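Local structure of putative metalloprotease II (Bacteroides fragilis, 4ON1) at residues S83-L88 and Q223-T228; I95-G100 and I104-Y109; E217-S222 and T324-P329; K232-I235 and F239-V242. The protein is probably a secreted zinc-dependent endopeptidase related to fragilysin, belonging to the pathogenicity island of this gut bacterium. All coordinates share one frame; numbering follows the deposited sequence.

Interaction 1: S83-L88 and Q223-T228; sequences SINAIL and QIQAVT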
loop_
_atom_site.group_PDB
_atom_site.type_symbol
_atom_site.label_atom_id
_atom_site.label_comp_id
_atom_site.label_asym_id
_atom_site.label_seq_id
_atom_site.Cartn_x
_atom_site.Cartn_y
_atom_site.Cartn_z
ATOM N N SER A 83 7.163 14.010 -6.942
ATOM C CA SER A 83 6.583 13.376 -5.762
ATOM C C SER A 83 5.082 13.148 -5.926
ATOM O O SER A 83 4.278 13.594 -5.104
ATOM C CB SER A 83 6.862 14.218 -4.515
ATOM O OG SER A 83 6.614 13.477 -3.332
ATOM N N ILE A 84 4.717 12.462 -7.004
ATOM C CA ILE A 84 3.329 12.083 -7.245
ATOM C C ILE A 84 3.227 10.585 -7.565
ATOM O O ILE A 84 4.123 10.018 -8.185
ATOM C CB ILE A 84 2.724 12.940 -8.392
ATOM C CG1 ILE A 84 1.327 12.456 -8.787
ATOM C CG2 ILE A 84 3.634 12.940 -9.599
ATOM C CD1 ILE A 84 0.629 13.374 -9.770
ATOM N N ASN A 85 2.142 9.953 -7.122
ATOM C CA ASN A 85 1.835 8.572 -7.471
ATOM C C ASN A 85 0.404 8.487 -7.955
ATOM O O ASN A 85 -0.427 9.313 -7.577
ATOM C CB ASN A 85 2.021 7.625 -6.278
ATOM C CG ASN A 85 3.482 7.411 -5.915
ATOM O OD1 ASN A 85 3.940 7.840 -4.854
ATOM N ND2 ASN A 85 4.219 6.754 -6.802
ATOM N N ALA A 86 0.112 7.478 -8.773
ATOM C CA ALA A 86 -1.253 7.228 -9.214
ATOM C C ALA A 86 -1.476 5.743 -9.371
ATOM O O ALA A 86 -0.525 4.971 -9.513
ATOM C CB ALA A 86 -1.553 7.958 -10.530
ATOM N N ILE A 87 -2.744 5.355 -9.318
ATOM C CA ILE A 87 -3.155 3.967 -9.471
ATOM C C ILE A 87 -4.301 3.880 -10.463
ATOM O O ILE A 87 -5.243 4.658 -10.367
ATOM C CB ILE A 87 -3.590 3.378 -8.116
ATOM C CG1 ILE A 87 -2.447 3.511 -7.099
ATOM C CG2 ILE A 87 -4.005 1.926 -8.266
ATOM C CD1 ILE A 87 -2.833 3.133 -5.689
ATOM N N LEU A 88 -4.223 2.951 -11.418
ATOM C CA LEU A 88 -5.343 2.720 -12.324
ATOM C C LEU A 88 -5.857 1.303 -12.203
ATOM O O LEU A 88 -5.162 0.348 -12.544
ATOM C CB LEU A 88 -4.964 2.992 -13.785
ATOM C CG LEU A 88 -6.091 2.617 -14.763
ATOM C CD1 LEU A 88 -7.380 3.392 -14.476
ATOM C CD2 LEU A 88 -5.660 2.834 -16.202
ATOM N N GLN A 223 -1.436 0.796 -0.299
ATOM C CA GLN A 223 -0.427 0.137 0.535
ATOM C C GLN A 223 0.647 -0.529 -0.325
ATOM O O GLN A 223 1.835 -0.498 0.006
ATOM C CB GLN A 223 -1.065 -0.911 1.444
ATOM C CG GLN A 223 -2.032 -0.365 2.498
ATOM C CD GLN A 223 -1.318 0.115 3.745
ATOM O OE1 GLN A 223 -0.190 -0.294 4.019
ATOM N NE2 GLN A 223 -1.983 0.960 4.526
ATOM N N ILE A 224 0.209 -1.135 -1.426
ATOM C CA ILE A 224 1.098 -1.820 -2.360
ATOM C C ILE A 224 2.073 -0.852 -3.014
ATOM O O ILE A 224 3.244 -1.170 -3.226
ATOM C CB ILE A 224 0.300 -2.538 -3.466
ATOM C CG1 ILE A 224 -0.343 -3.816 -2.928
ATOM C CG2 ILE A 224 1.180 -2.861 -4.648
ATOM C CD1 ILE A 224 -1.360 -4.411 -3.902
ATOM N N GLN A 225 1.568 0.329 -3.349
ATOM C CA GLN A 225 2.386 1.369 -3.945
ATOM C C GLN A 225 3.563 1.713 -3.027
ATOM O O GLN A 225 4.700 1.847 -3.478
ATOM C CB GLN A 225 1.528 2.602 -4.219
ATOM C CG GLN A 225 2.273 3.783 -4.773
ATOM C CD GLN A 225 2.039 3.945 -6.251
ATOM O OE1 GLN A 225 0.991 4.445 -6.686
ATOM N NE2 GLN A 225 3.011 3.512 -7.042
ATOM N N ALA A 226 3.280 1.835 -1.734
ATOM C CA ALA A 226 4.326 2.095 -0.747
ATOM C C ALA A 226 5.330 0.941 -0.655
ATOM O O ALA A 226 6.538 1.177 -0.567
ATOM C CB ALA A 226 3.711 2.375 0.607
ATOM N N VAL A 227 4.842 -0.301 -0.695
ATOM C CA VAL A 227 5.750 -1.443 -0.719
ATOM C C VAL A 227 6.676 -1.324 -1.912
ATOM O O VAL A 227 7.894 -1.477 -1.788
ATOM C CB VAL A 227 5.017 -2.788 -0.827
ATOM C CG1 VAL A 227 6.032 -3.932 -0.834
ATOM C CG2 VAL A 227 4.021 -2.960 0.315
ATOM N N THR A 228 6.080 -1.015 -3.061
ATOM C CA THR A 228 6.808 -0.915 -4.321
ATOM C C THR A 228 7.873 0.173 -4.257
ATOM O O THR A 228 8.989 -0.004 -4.749
ATOM C CB THR A 228 5.837 -0.659 -5.488
ATOM O OG1 THR A 228 4.913 -1.759 -5.579
ATOM C CG2 THR A 228 6.587 -0.531 -6.799
#

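Interaction 2: I95-G100 and I104-Y109; sequences IRLQRG and IDYIVY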
loop_
_atom_site.group_PDB
_atom_site.type_symbol
_atom_site.label_atom_id
_atom_site.label_comp_id
_atom_site.label_asym_id
_atom_site.label_seq_id
_atom_site.Cartn_x
_atom_site.Cartn_y
_atom_site.Cartn_z
ATOM N N ILE A 95 -4.905 9.354 -7.272
ATOM C CA ILE A 95 -3.705 10.155 -7.389
ATOM C C ILE A 95 -3.297 10.547 -5.989
ATOM O O ILE A 95 -4.141 10.939 -5.182
ATOM C CB ILE A 95 -3.908 11.444 -8.219
ATOM C CG1 ILE A 95 -4.314 11.132 -9.655
ATOM C CG2 ILE A 95 -2.626 12.269 -8.238
ATOM C CD1 ILE A 95 -4.236 12.351 -10.559
ATOM N N ARG A 96 -2.012 10.411 -5.688
ATOM C CA ARG A 96 -1.485 10.866 -4.414
ATOM C C ARG A 96 -0.391 11.879 -4.680
ATOM O O ARG A 96 0.544 11.603 -5.437
ATOM C CB ARG A 96 -0.956 9.688 -3.584
ATOM C CG ARG A 96 -0.354 10.104 -2.258
ATOM C CD ARG A 96 0.001 8.908 -1.403
ATOM N NE ARG A 96 -1.190 8.228 -0.908
ATOM C CZ ARG A 96 -1.170 7.202 -0.068
ATOM N NH1 ARG A 96 -0.013 6.736 0.384
ATOM N NH2 ARG A 96 -2.308 6.646 0.326
ATOM N N LEU A 97 -0.507 13.060 -4.083
ATOM C CA LEU A 97 0.536 14.058 -4.248
ATOM C C LEU A 97 0.595 15.042 -3.086
ATOM O O LEU A 97 -0.240 15.009 -2.180
ATOM C CB LEU A 97 0.346 14.801 -5.572
ATOM C CG LEU A 97 -1.064 15.226 -5.978
ATOM C CD1 LEU A 97 -1.568 16.359 -5.118
ATOM C CD2 LEU A 97 -1.093 15.627 -7.442
ATOM N N GLN A 98 1.595 15.915 -3.121
ATOM C CA GLN A 98 1.776 16.899 -2.069
ATOM C C GLN A 98 1.077 18.211 -2.397
ATOM O O GLN A 98 1.275 18.781 -3.470
ATOM C CB GLN A 98 3.265 17.143 -1.825
ATOM C CG GLN A 98 4.038 15.880 -1.476
ATOM C CD GLN A 98 4.267 15.741 0.017
ATOM O OE1 GLN A 98 3.568 16.354 0.826
ATOM N NE2 GLN A 98 5.251 14.929 0.390
ATOM N N ARG A 99 0.264 18.684 -1.456
ATOM C CA ARG A 99 -0.361 19.996 -1.552
ATOM C C ARG A 99 -0.126 20.751 -0.255
ATOM O O ARG A 99 -0.580 20.316 0.804
ATOM C CB ARG A 99 -1.864 19.888 -1.810
ATOM C CG ARG A 99 -2.265 19.102 -3.045
ATOM C CD ARG A 99 -2.112 19.924 -4.307
ATOM N NE ARG A 99 -3.040 21.054 -4.329
ATOM C CZ ARG A 99 -2.673 22.307 -4.568
ATOM N NH1 ARG A 99 -1.402 22.580 -4.817
ATOM N NH2 ARG A 99 -3.575 23.278 -4.565
ATOM N N GLY A 100 0.584 21.871 -0.339
ATOM C CA GLY A 100 0.837 22.700 0.825
ATOM C C GLY A 100 1.543 21.961 1.947
ATOM O O GLY A 100 1.285 22.214 3.124
ATOM N N ILE A 104 -1.838 14.291 -0.064
ATOM C CA ILE A 104 -3.261 14.280 -0.416
ATOM C C ILE A 104 -3.621 13.108 -1.327
ATOM O O ILE A 104 -2.931 12.852 -2.311
ATOM C CB ILE A 104 -3.662 15.585 -1.122
ATOM C CG1 ILE A 104 -3.233 16.795 -0.282
ATOM C CG2 ILE A 104 -5.161 15.612 -1.395
ATOM C CD1 ILE A 104 -3.908 16.872 1.077
ATOM N N ASP A 105 -4.686 12.388 -0.977
ATOM C CA ASP A 105 -5.221 11.309 -1.819
ATOM C C ASP A 105 -6.478 11.768 -2.560
ATOM O O ASP A 105 -7.424 12.255 -1.934
ATOM C CB ASP A 105 -5.560 10.074 -0.974
ATOM C CG ASP A 105 -4.657 8.883 -1.269
ATOM O OD1 ASP A 105 -3.988 8.872 -2.323
ATOM O OD2 ASP A 105 -4.630 7.948 -0.442
ATOM N N TYR A 106 -6.489 11.626 -3.883
ATOM C CA TYR A 106 -7.711 11.848 -4.662
ATOM C C TYR A 106 -8.222 10.496 -5.129
ATOM O O TYR A 106 -7.487 9.752 -5.773
ATOM C CB TYR A 106 -7.467 12.770 -5.863
ATOM C CG TYR A 106 -6.924 14.135 -5.514
ATOM C CD1 TYR A 106 -7.768 15.230 -5.405
ATOM C CD2 TYR A 106 -5.567 14.331 -5.301
ATOM C CE1 TYR A 106 -7.276 16.480 -5.089
ATOM C CE2 TYR A 106 -5.064 15.577 -4.981
ATOM C CZ TYR A 106 -5.923 16.648 -4.876
ATOM O OH TYR A 106 -5.426 17.894 -4.558
ATOM N N ILE A 107 -9.473 10.179 -4.799
ATOM C CA ILE A 107 -10.008 8.840 -5.022
ATOM C C ILE A 107 -11.270 8.902 -5.887
ATOM O O ILE A 107 -12.208 9.647 -5.580
ATOM C CB ILE A 107 -10.319 8.151 -3.666
ATOM C CG1 ILE A 107 -9.052 8.084 -2.801
ATOM C CG2 ILE A 107 -10.946 6.773 -3.870
ATOM C CD1 ILE A 107 -9.333 8.054 -1.298
ATOM N N VAL A 108 -11.276 8.144 -6.980
ATOM C CA VAL A 108 -12.434 8.053 -7.862
ATOM C C VAL A 108 -12.783 6.597 -8.154
ATOM O O VAL A 108 -11.937 5.828 -8.591
ATOM C CB VAL A 108 -12.196 8.806 -9.206
ATOM C CG1 VAL A 108 -12.209 10.293 -8.993
ATOM C CG2 VAL A 108 -10.865 8.400 -9.845
ATOM N N TYR A 109 -14.041 6.232 -7.916
ATOM C CA TYR A 109 -14.549 4.902 -8.246
ATOM C C TYR A 109 -15.449 4.954 -9.470
ATOM O O TYR A 109 -16.197 5.908 -9.648
ATOM C CB TYR A 109 -15.317 4.311 -7.065
ATOM C CG TYR A 109 -14.432 3.612 -6.060
ATOM C CD1 TYR A 109 -13.568 4.330 -5.242
ATOM C CD2 TYR A 109 -14.472 2.231 -5.925
ATOM C CE1 TYR A 109 -12.758 3.685 -4.324
ATOM C CE2 TYR A 109 -13.680 1.583 -5.008
ATOM C CZ TYR A 109 -12.822 2.313 -4.213
ATOM O OH TYR A 109 -12.033 1.661 -3.303
#

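Interaction 3: E217-S222 and T324-P329; sequences EHDITS and TSSSHP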
loop_
_atom_site.group_PDB
_atom_site.type_symbol
_atom_site.label_atom_id
_atom_site.label_comp_id
_atom_site.label_asym_id
_atom_site.label_seq_id
_atom_site.Cartn_x
_atom_site.Cartn_y
_atom_site.Cartn_z
ATOM N N GLU A 217 -10.703 -1.384 -1.549
ATOM C CA GLU A 217 -9.930 -1.732 -2.741
ATOM C C GLU A 217 -8.752 -0.788 -2.996
ATOM O O GLU A 217 -7.618 -1.243 -3.164
ATOM C CB GLU A 217 -10.852 -1.754 -3.970
ATOM C CG GLU A 217 -12.048 -2.689 -3.841
ATOM C CD GLU A 217 -13.269 -1.996 -3.272
ATOM O OE1 GLU A 217 -13.211 -1.604 -2.089
ATOM O OE2 GLU A 217 -14.277 -1.824 -3.998
ATOM N N HIS A 218 -9.008 0.518 -3.000
ATOM C CA HIS A 218 -7.957 1.492 -3.282
ATOM C C HIS A 218 -6.933 1.590 -2.151
ATOM O O HIS A 218 -5.784 1.952 -2.386
ATOM C CB HIS A 218 -8.559 2.874 -3.537
ATOM C CG HIS A 218 -9.103 3.519 -2.307
ATOM N ND1 HIS A 218 -10.354 3.228 -1.806
ATOM C CD2 HIS A 218 -8.551 4.414 -1.453
ATOM C CE1 HIS A 218 -10.558 3.933 -0.708
ATOM N NE2 HIS A 218 -9.478 4.659 -0.469
ATOM N N ASP A 219 -7.349 1.306 -0.920
ATOM C CA ASP A 219 -6.400 1.279 0.193
ATOM C C ASP A 219 -5.358 0.174 0.012
ATOM O O ASP A 219 -4.173 0.382 0.261
ATOM C CB ASP A 219 -7.120 1.080 1.532
ATOM C CG ASP A 219 -7.707 2.370 2.078
ATOM O OD1 ASP A 219 -7.162 3.454 1.770
ATOM O OD2 ASP A 219 -8.702 2.297 2.831
ATOM N N ILE A 220 -5.807 -0.998 -0.424
ATOM C CA ILE A 220 -4.897 -2.121 -0.623
ATOM C C ILE A 220 -3.815 -1.768 -1.637
ATOM O O ILE A 220 -2.628 -2.011 -1.405
ATOM C CB ILE A 220 -5.662 -3.377 -1.077
ATOM C CG1 ILE A 220 -6.652 -3.795 0.017
ATOM C CG2 ILE A 220 -4.701 -4.522 -1.369
ATOM C CD1 ILE A 220 -7.591 -4.920 -0.393
ATOM N N THR A 221 -4.220 -1.189 -2.764
ATOM C CA THR A 221 -3.244 -0.864 -3.797
ATOM C C THR A 221 -2.441 0.387 -3.423
ATOM O O THR A 221 -1.311 0.545 -3.870
ATOM C CB THR A 221 -3.906 -0.702 -5.169
ATOM O OG1 THR A 221 -5.021 0.190 -5.070
ATOM C CG2 THR A 221 -4.400 -2.082 -5.665
ATOM N N SER A 222 -3.001 1.260 -2.588
ATOM C CA SER A 222 -2.196 2.353 -2.029
ATOM C C SER A 222 -1.106 1.807 -1.102
ATOM O O SER A 222 0.025 2.293 -1.124
ATOM C CB SER A 222 -3.060 3.360 -1.263
ATOM O OG SER A 222 -3.934 4.055 -2.133
ATOM N N THR A 324 -5.012 -1.866 6.471
ATOM C CA THR A 324 -4.904 -1.162 5.192
ATOM C C THR A 324 -5.366 0.282 5.330
ATOM O O THR A 324 -5.411 1.018 4.344
ATOM C CB THR A 324 -5.730 -1.828 4.083
ATOM O OG1 THR A 324 -7.090 -1.964 4.522
ATOM C CG2 THR A 324 -5.162 -3.188 3.759
ATOM N N SER A 325 -5.723 0.670 6.552
ATOM C CA SER A 325 -6.265 2.001 6.819
ATOM C C SER A 325 -5.365 3.121 6.293
ATOM O O SER A 325 -4.142 3.072 6.438
ATOM C CB SER A 325 -6.489 2.186 8.326
ATOM O OG SER A 325 -6.789 3.537 8.618
ATOM N N SER A 326 -5.994 4.125 5.684
ATOM C CA SER A 326 -5.321 5.334 5.205
ATOM C C SER A 326 -4.533 6.054 6.296
ATOM O O SER A 326 -3.574 6.763 6.009
ATOM C CB SER A 326 -6.353 6.307 4.617
ATOM O OG SER A 326 -7.129 5.690 3.604
ATOM N N SER A 327 -4.966 5.884 7.542
ATOM C CA SER A 327 -4.281 6.451 8.700
ATOM C C SER A 327 -2.940 5.785 8.934
ATOM O O SER A 327 -2.100 6.317 9.652
ATOM C CB SER A 327 -5.144 6.325 9.954
ATOM O OG SER A 327 -6.393 6.957 9.760
ATOM N N HIS A 328 -2.762 4.596 8.364
ATOM C CA HIS A 328 -1.509 3.855 8.506
ATOM C C HIS A 328 -0.986 3.404 7.151
ATOM O O HIS A 328 -0.910 2.201 6.872
ATOM C CB HIS A 328 -1.715 2.652 9.424
ATOM C CG HIS A 328 -2.219 3.023 10.781
ATOM N ND1 HIS A 328 -1.387 3.469 11.787
ATOM C CD2 HIS A 328 -3.471 3.029 11.298
ATOM C CE1 HIS A 328 -2.102 3.727 12.865
ATOM N NE2 HIS A 328 -3.370 3.467 12.596
ATOM N N PRO A 329 -0.611 4.373 6.303
ATOM C CA PRO A 329 -0.390 4.114 4.875
ATOM C C PRO A 329 0.820 3.243 4.532
ATOM O O PRO A 329 0.879 2.760 3.405
ATOM C CB PRO A 329 -0.210 5.522 4.297
ATOM C CG PRO A 329 0.370 6.322 5.444
ATOM C CD PRO A 329 -0.330 5.776 6.671
HETATM O O HOH W 1 -8.986 -0.047 4.138
HETATM O O HOH W 2 -4.061 2.557 2.608
HETATM O O HOH W 3 -8.841 3.897 4.910
#

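Interaction 4: K232-I235 and F239-V242; sequences KFLI and FITV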
loop_
_atom_site.group_PDB
_atom_site.type_symbol
_atom_site.label_atom_id
_atom_site.label_comp_id
_atom_site.label_asym_id
_atom_site.label_seq_id
_atom_site.Cartn_x
_atom_site.Cartn_y
_atom_site.Cartn_z
ATOM N N LYS A 232 12.067 -0.366 -4.423
ATOM C CA LYS A 232 12.589 0.115 -5.703
ATOM C C LYS A 232 14.075 -0.199 -5.892
ATOM O O LYS A 232 14.516 -0.547 -6.996
ATOM C CB LYS A 232 12.376 1.623 -5.837
ATOM C CG LYS A 232 12.817 2.176 -7.186
ATOM C CD LYS A 232 12.637 3.689 -7.284
ATOM C CE LYS A 232 11.173 4.088 -7.270
ATOM N NZ LYS A 232 10.992 5.506 -6.847
ATOM N N PHE A 233 14.856 -0.078 -4.823
ATOM C CA PHE A 233 16.293 -0.326 -4.939
ATOM C C PHE A 233 16.620 -1.761 -5.347
ATOM O O PHE A 233 17.657 -2.014 -5.952
ATOM C CB PHE A 233 17.005 0.033 -3.630
ATOM C CG PHE A 233 16.742 -0.919 -2.490
ATOM C CD1 PHE A 233 17.708 -1.837 -2.099
ATOM C CD2 PHE A 233 15.549 -0.868 -1.784
ATOM C CE1 PHE A 233 17.485 -2.695 -1.033
ATOM C CE2 PHE A 233 15.318 -1.727 -0.723
ATOM C CZ PHE A 233 16.285 -2.643 -0.348
ATOM N N LEU A 234 15.719 -2.689 -5.052
ATOM C CA LEU A 234 15.895 -4.074 -5.482
ATOM C C LEU A 234 15.291 -4.321 -6.869
ATOM O O LEU A 234 15.706 -5.241 -7.580
ATOM C CB LEU A 234 15.267 -5.028 -4.468
ATOM C CG LEU A 234 15.856 -5.078 -3.055
ATOM C CD1 LEU A 234 15.068 -6.055 -2.175
ATOM C CD2 LEU A 234 17.305 -5.489 -3.112
ATOM N N ILE A 235 14.325 -3.490 -7.253
ATOM C CA ILE A 235 13.623 -3.659 -8.527
ATOM C C ILE A 235 14.354 -2.983 -9.689
ATOM O O ILE A 235 14.546 -3.588 -10.743
ATOM C CB ILE A 235 12.188 -3.093 -8.457
ATOM C CG1 ILE A 235 11.365 -3.821 -7.389
ATOM C CG2 ILE A 235 11.507 -3.188 -9.820
ATOM C CD1 ILE A 235 9.995 -3.195 -7.123
ATOM N N PHE A 239 17.370 -6.978 -9.301
ATOM C CA PHE A 239 17.467 -8.117 -8.389
ATOM C C PHE A 239 16.150 -8.896 -8.312
ATOM O O PHE A 239 16.148 -10.126 -8.285
ATOM C CB PHE A 239 17.887 -7.661 -6.995
ATOM C CG PHE A 239 19.332 -7.257 -6.904
ATOM C CD1 PHE A 239 19.701 -6.099 -6.238
ATOM C CD2 PHE A 239 20.322 -8.045 -7.474
ATOM C CE1 PHE A 239 21.038 -5.722 -6.152
ATOM C CE2 PHE A 239 21.659 -7.679 -7.389
ATOM C CZ PHE A 239 22.015 -6.513 -6.724
ATOM N N ILE A 240 15.032 -8.179 -8.265
ATOM C CA ILE A 240 13.730 -8.829 -8.204
ATOM C C ILE A 240 12.715 -8.143 -9.108
ATOM O O ILE A 240 12.908 -7.002 -9.520
ATOM C CB ILE A 240 13.145 -8.837 -6.768
ATOM C CG1 ILE A 240 12.692 -7.429 -6.374
ATOM C CG2 ILE A 240 14.140 -9.421 -5.764
ATOM C CD1 ILE A 240 12.234 -7.302 -4.917
ATOM N N THR A 241 11.651 -8.870 -9.434
ATOM C CA THR A 241 10.414 -8.271 -9.902
ATOM C C THR A 241 9.385 -8.648 -8.853
ATOM O O THR A 241 9.528 -9.671 -8.183
ATOM C CB THR A 241 9.976 -8.777 -11.293
ATOM O OG1 THR A 241 9.810 -10.199 -11.244
ATOM C CG2 THR A 241 11.012 -8.412 -12.350
ATOM N N VAL A 242 8.352 -7.831 -8.699
ATOM C CA VAL A 242 7.400 -8.068 -7.633
ATOM C C VAL A 242 6.009 -8.260 -8.210
ATOM O O VAL A 242 5.595 -7.563 -9.134
ATOM C CB VAL A 242 7.388 -6.919 -6.613
ATOM C CG1 VAL A 242 6.431 -7.239 -5.494
ATOM C CG2 VAL A 242 8.784 -6.716 -6.035
HETATM O O HOH W 4 13.569 -5.860 -11.680
#

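Interaction 1: S83-L88 and Q223-T228
Q225 carries this contact, in which strand 84-88, an antiparallel sheet strand of the fragilysin-type N-terminal domain, is laid across helix 217-230. In the chain that helix comes between strands 201-209 and 240-248, consistent with the first long helix of a metzincin protease domain, so the pair probably marks the seam between prodomain and enzyme. The short segments of strand and helix run at 128° with their axes 9.9 Å apart, a wide gap that long side chains bridge. Q225 does most of the reaching: CG stands anti to the backbone N (chi1 177°), and a bend at chi2 lays the amide flat against that of N85. The two amide groups are stacked, with planes 30° apart, and N85 ND2 sits 3.6 Å from Q225 CD. The methylene of N85 contributes as well, its CB lying 3.7 Å from Q225 CD. I87, two residues further along and on the same face of the strand, slides past the glutamine in the opposite direction, so that the amide is lodged between an apolar chain and a polar one. L75 and I61, from strands 71-78 and 52-68, close in around Q225, while N85 ND2 makes a weak hydrogen bond back to F76 O within its own sheet. Nearer the helix, the methylene of Q225 meets the carbon of the other amide, with Q225 CG 4.0 Å from N85 CG.

Interaction 2: I95-G100 and I104-Y109
I104 N gives its hydrogen to L97 O at 2.7 Å, the shortest polar bond between residues 95-100 and 104-109, in the beta hairpin of strands 92-99 and 102-109. L97 N answers to I104 O, and one hydrogen-bonded pair further on I95 and Y106 exchange the same two bonds, with Y106 N to I95 O at 2.8 Å and almost straight. Between them lies the non-hydrogen-bonded pair R96 and D105, joined instead through their side chains. R96 holds the carboxylate side-on in a salt bridge: NH2 meets D105 OD2 on its syn side at 2.8 Å, and NE meets D105 OD1 at 3.2 Å from above the carboxylate plane. The arginine chain is extended until chi3 (-70°), where it bends back to the aspartate; the two planes still stand 52° apart, so the grip is twisted. On the other face L97 CD1 comes to the edge of the Y106 ring, 3.6 Å from Y106 CE2. R99 lies across I104, its CB 3.7 Å from I104 CG1, and its CG brushes Y106 OH at 3.7 Å. E49 takes both Y106 OH and R99 NE, and E52 pairs with R99 NH1. Strands 84-88 and 153-159 flank the hairpin as antiparallel neighbours, and its R96 and I107 face meets helix 217-230 at S222 and H218, with Y122 of helix 112-126 beside I107.

Interaction 3: E217-S222 and T324-P329
Water does most of the joining between D219 and the 324-329 loop, although the residues that meet here are buried. D219 OD2 accepts from two waters: one, at 2.7 Å from D219 OD2, is itself a hydrogen-bond acceptor for T324 OG1, and the other, at 2.6 Å from D219 OD2, accepts from S326 N. The remaining carboxylate oxygen makes the one direct hydrogen bond across the contact, S326 OG to D219 OD1 at 2.9 Å, arriving on the syn side and 27° out of the carboxylate plane. With three donors around it, the aspartate is probably ionised. A third water lies between backbones, 2.7 Å from T324 O and 3.2 Å from D219 O. The two segments also touch directly where D219 CB presses on T324 O at 3.3 Å. Beside this polar patch T324 shows its methyl to the helix, its CG2 4.1 Å from I220 CG1. That follows from chi1 of 54°, which sets OG1 between the backbone N and the carbonyl carbon; OG1 also bonds to S215 OG, just ahead of the helix. The loop is stiffened by a type I turn, closed by H328 N to S325 O at 2.8 Å, and by an ST turn in which S325 OG accepts from S327 N. It links strand 319-323 to helix 331-340, which bears zinc ligands H334 and H338, while helix 112-126 lies alongside, its Y122 OH bonding both S326 OG and H218 NE2.

Interaction 4: K232-I235 and F239-V242
The F239 ring meets the isobutyl end of L234 obliquely, with L234 CD2 4.0 Å from F239 CD1 and the two side chains crossing at about a right angle. L234 also serves a second ring, since its CG sits 3.5 Å above one face of the neighbouring F233 ring, offset toward the rim; W370 stacks on F233 as well. These groups line a tight helix-turn-strand connection, in which helix 232-235 reverses into strand 240-248, consistent with the passage from first helix to second strand in a metzincin protease domain. L234 O ties the turn together. It accepts from I240 N at 3.1 Å, the donor nitrogen standing above the carbonyl plane, 40° out of it, and takes a second, weak bond from F239 N at 3.0 Å. The apolar side of the turn is built round I240. Its chi1 of 72° wedges CG1 between the backbone N and the carbonyl carbon, and from there the side chain runs in against the helix: I240 CD1 lies 3.8 Å from L234 CB, and I240 CG1 packs on I235 CG1. Further along, I235 CD1 meets V242 CG2 at 3.9 Å, the two side chains crossing squarely, and V64 of strand 52-68 touches both residues. L374 of helix 367-378 packs against L234 and F239. One water staples the two backbones, giving its hydrogens to I235 O at 2.6 Å and to I240 O at 2.5 Å.

Interactions 1, 2 and 3 lie together, with centres about 10 to 13 Å apart, the first and third near the middle of the molecule. Interactions 1 and 2 share neighbouring strands, N85 O probably bonding R96 N; interactions 1 and 3 share helix 217-230, where Q223 NE2 probably bonds H328 O. Y109 OH to H218 ND1 probably ties interaction 2 to interaction 3. Interaction 4 follows where the same helix ends, 15 Å from interaction 1 but about 22 and 26 Å from interactions 3 and 2, between centres. Along the chain the hairpin closes first, and interactions 1 and 3 interlock. Helix 217-230 connects the fragilysin-type N-terminal domain with the loop leading to the zinc-binding helix.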